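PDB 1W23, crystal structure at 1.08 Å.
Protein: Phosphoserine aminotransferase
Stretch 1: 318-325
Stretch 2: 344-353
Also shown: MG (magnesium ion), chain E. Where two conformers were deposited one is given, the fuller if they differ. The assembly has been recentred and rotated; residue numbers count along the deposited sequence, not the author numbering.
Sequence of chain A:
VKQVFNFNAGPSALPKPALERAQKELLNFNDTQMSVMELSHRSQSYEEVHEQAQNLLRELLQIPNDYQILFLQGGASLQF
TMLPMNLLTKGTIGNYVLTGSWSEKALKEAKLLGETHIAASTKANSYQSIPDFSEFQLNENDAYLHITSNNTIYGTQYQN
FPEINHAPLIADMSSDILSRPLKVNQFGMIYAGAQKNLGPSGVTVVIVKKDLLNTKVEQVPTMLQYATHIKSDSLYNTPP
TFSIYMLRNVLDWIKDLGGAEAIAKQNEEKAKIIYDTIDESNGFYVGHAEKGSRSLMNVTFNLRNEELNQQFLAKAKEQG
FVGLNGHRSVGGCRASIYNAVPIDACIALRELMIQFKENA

Stretch 1, residues 318-325: EQGFVGLN
Stretch 2 344-353: DACIALRELM

The ring of Phe 321 reaches the backbone of a helix as well as its side chains. Phe 321 CZ lies 3.6 Å from Ala 348 O, and Phe 321 CE2 lies 3.6 Å from Leu 349 CA. Ala 348 O and, at 4.2 Å from Phe 321 CE2, Ala 345 O sit at the ring edge, near its plane. Both carbonyls are already used within the helix: Leu 349 N donates to Ala 345 O at 2.9 Å, and Leu 352 N donates to Ala 348 O at 2.9 Å.

Residues 344-353 are helical throughout, with phi near -60° and psi mostly near -40°. The helix extends beyond both ends of this stretch. Stretch 1 leaves a helix at Gly 320, which has phi/psi 97/6 and belongs to a Schellman motif. Phe 321 and Val 322 follow in strand conformation, at -81/133 and -116/132. Gly 323 turns the chain again at 92/6. At both glycines a CB would be jammed against the preceding carbonyl O. Leu 324 follows at -78/-12.

The register pairs Gln 319 with Leu 352, CA to CA 8.3 Å, and Phe 321 with Leu 349, CA to CA 8.0 Å. The two pairs run in opposite order: going from Gln 319 to Phe 321 steps back along the helix from Leu 352 to Leu 349. No hydrogen bond crosses between the stretches. The contact is mainly apolar and buries 259 Å², both sides summed.

Phe 321 is m, with chi2 82°, and its CA-to-CB bond points toward the helix. Leu 352, with chi1 t and chi2 91°, places CD2 over one ring face. Leu 352 CD2 is 4.1 Å from the ring centroid of Phe 321 and 19° off the normal, a CH-pi contact. Leu 352 CD2 is 3.9 Å from Phe 321 CE1. Ala 348 CB is 3.9 Å from Phe 321 CZ, and Leu 349 CB is 3.9 Å from Phe 321 CE2.

Leu 349 is tp and its CA-to-CB bond points sideways. Leu 324 is mt, and its CA-to-CB bond points toward the helix. Leu 324 CD1 meets Leu 349 CD1 at 3.9 Å, extending the apolar patch past the ring.

Gln 319 adds a peripheral contact, CG to Leu 352 CD1 at 4.0 Å. Its chi angles are -66°, -71° and -54°. Gln 319 NE2 donates to Glu 318 OE1 at 3.0 Å, nearly linear at 175°. Glu 318 has chi1 t and chi2 -107°.

Asp 344 makes no contact with residues 318-325. It is p, with chi2 0°, and Asp 344 OD2 binds MG at 2.1 Å. Water 1, also 2.1 Å from MG, donates to Asp 344 OD1 at 2.7 Å. Water 2 lies 2.0 Å from MG.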

# COMPACT_ATOMS: atom_id res chain seq x y z
N GLU A 318 24.74 -18.19 11.22
CA GLU A 318 25.18 -18.45 12.58
C GLU A 318 25.80 -17.20 13.17
O GLU A 318 25.64 -16.96 14.39
CB GLU A 318 26.16 -19.63 12.58
CG GLU A 318 26.70 -20.01 13.94
CD GLU A 318 28.13 -19.68 14.25
OE1 GLU A 318 29.04 -19.66 13.41
OE2 GLU A 318 28.34 -19.42 15.48
N GLN A 319 26.54 -16.42 12.39
CA GLN A 319 27.25 -15.24 12.80
C GLN A 319 26.41 -13.97 12.80
O GLN A 319 26.90 -12.93 13.11
CB GLN A 319 28.52 -15.08 11.96
CG GLN A 319 29.54 -16.16 12.19
CD GLN A 319 30.18 -15.99 13.59
OE1 GLN A 319 30.68 -14.89 13.91
NE2 GLN A 319 30.15 -17.06 14.38
N GLY A 320 25.10 -14.07 12.50
CA GLY A 320 24.20 -12.91 12.61
C GLY A 320 23.94 -12.18 11.36
O GLY A 320 23.21 -11.18 11.39
N PHE A 321 24.43 -12.68 10.21
CA PHE A 321 24.15 -12.05 8.92
C PHE A 321 22.75 -12.49 8.42
O PHE A 321 22.41 -13.68 8.44
CB PHE A 321 25.19 -12.46 7.86
CG PHE A 321 26.56 -11.92 8.20
CD1 PHE A 321 27.40 -12.53 9.08
CD2 PHE A 321 27.00 -10.74 7.59
CE1 PHE A 321 28.63 -12.00 9.40
CE2 PHE A 321 28.20 -10.19 7.93
CZ PHE A 321 29.03 -10.83 8.84
N VAL A 322 21.97 -11.51 7.99
CA VAL A 322 20.59 -11.72 7.52
C VAL A 322 20.50 -11.37 6.05
O VAL A 322 20.95 -10.30 5.63
CB VAL A 322 19.61 -10.83 8.36
CG1 VAL A 322 18.21 -10.98 7.86
CG2 VAL A 322 19.69 -11.22 9.83
N GLY A 323 19.89 -12.25 5.27
CA GLY A 323 19.54 -11.94 3.90
C GLY A 323 20.50 -12.27 2.80
O GLY A 323 20.26 -11.90 1.66
N LEU A 324 21.61 -12.95 3.12
CA LEU A 324 22.65 -13.17 2.10
C LEU A 324 22.34 -14.26 1.10
O LEU A 324 23.05 -14.38 0.10
CB LEU A 324 23.97 -13.51 2.80
CG LEU A 324 24.64 -12.39 3.53
CD1 LEU A 324 25.92 -12.89 4.23
CD2 LEU A 324 25.02 -11.23 2.64
N ASN A 325 21.32 -15.09 1.30
CA ASN A 325 21.04 -16.10 0.31
C ASN A 325 20.63 -15.45 -1.00
O ASN A 325 19.79 -14.55 -1.01
CB ASN A 325 19.87 -16.99 0.81
CG ASN A 325 20.21 -17.91 1.96
OD1 ASN A 325 21.19 -17.79 2.68
ND2 ASN A 325 19.41 -18.93 2.19
N ASP A 344 30.11 -0.65 8.75
CA ASP A 344 30.63 -1.73 9.60
C ASP A 344 29.98 -3.08 9.30
O ASP A 344 30.64 -4.08 9.59
CB ASP A 344 30.60 -1.38 11.08
CG ASP A 344 29.30 -1.12 11.73
OD1 ASP A 344 28.24 -1.19 11.06
OD2 ASP A 344 29.32 -0.79 12.97
N ALA A 345 28.80 -3.11 8.70
CA ALA A 345 28.26 -4.41 8.28
C ALA A 345 29.10 -4.98 7.13
O ALA A 345 29.30 -6.19 7.04
CB ALA A 345 26.81 -4.30 7.91
N CYS A 346 29.53 -4.10 6.22
CA CYS A 346 30.36 -4.51 5.11
C CYS A 346 31.74 -4.97 5.59
O CYS A 346 32.27 -5.95 5.06
CB CYS A 346 30.46 -3.36 4.10
SG CYS A 346 28.86 -2.93 3.35
N ILE A 347 32.32 -4.24 6.55
CA ILE A 347 33.59 -4.70 7.16
C ILE A 347 33.38 -6.06 7.78
O ILE A 347 34.25 -6.95 7.63
CB ILE A 347 34.06 -3.65 8.15
CG1 ILE A 347 34.37 -2.29 7.49
CG2 ILE A 347 35.23 -4.20 8.97
CD1 ILE A 347 34.60 -1.09 8.39
N ALA A 348 32.29 -6.29 8.51
CA ALA A 348 32.02 -7.57 9.15
C ALA A 348 31.91 -8.69 8.08
O ALA A 348 32.42 -9.80 8.27
CB ALA A 348 30.79 -7.52 10.04
N LEU A 349 31.22 -8.39 6.97
CA LEU A 349 31.10 -9.36 5.89
C LEU A 349 32.47 -9.71 5.32
O LEU A 349 32.76 -10.91 5.08
CB LEU A 349 30.13 -8.86 4.83
CG LEU A 349 29.95 -9.80 3.62
CD1 LEU A 349 29.41 -11.15 4.04
CD2 LEU A 349 29.02 -9.17 2.60
N ARG A 350 33.31 -8.72 5.08
CA ARG A 350 34.68 -8.99 4.62
C ARG A 350 35.38 -9.93 5.60
O ARG A 350 36.03 -10.90 5.17
CB ARG A 350 35.44 -7.68 4.45
CG ARG A 350 36.94 -7.86 4.33
CD ARG A 350 37.63 -6.55 3.98
NE ARG A 350 39.06 -6.60 3.90
CZ ARG A 350 39.74 -6.92 2.79
NH1 ARG A 350 39.12 -7.22 1.63
NH2 ARG A 350 41.07 -6.94 2.93
N GLU A 351 35.30 -9.67 6.88
CA GLU A 351 36.00 -10.49 7.86
C GLU A 351 35.46 -11.93 7.85
O GLU A 351 36.23 -12.91 7.91
CB GLU A 351 35.85 -9.82 9.26
CG GLU A 351 36.71 -8.54 9.32
CD GLU A 351 36.57 -7.68 10.51
OE1 GLU A 351 37.26 -6.62 10.65
OE2 GLU A 351 35.76 -8.01 11.42
N LEU A 352 34.14 -12.10 7.75
CA LEU A 352 33.55 -13.43 7.63
C LEU A 352 34.10 -14.14 6.41
O LEU A 352 34.47 -15.32 6.46
CB LEU A 352 32.03 -13.28 7.52
CG LEU A 352 31.21 -14.54 7.24
CD1 LEU A 352 30.77 -15.22 8.53
CD2 LEU A 352 29.89 -14.28 6.52
N MET A 353 34.10 -13.43 5.29
CA MET A 353 34.54 -14.01 4.02
C MET A 353 36.02 -14.44 4.07
O MET A 353 36.40 -15.52 3.56
CB MET A 353 34.30 -13.05 2.86
CG MET A 353 32.82 -12.90 2.53
SD MET A 353 32.40 -11.62 1.35
CE MET A 353 32.95 -12.38 -0.22
MG MG E . 28.04 0.26 14.20
O HOH W 1 26.58 0.16 12.65
O HOH W 2 27.34 -1.40 15.01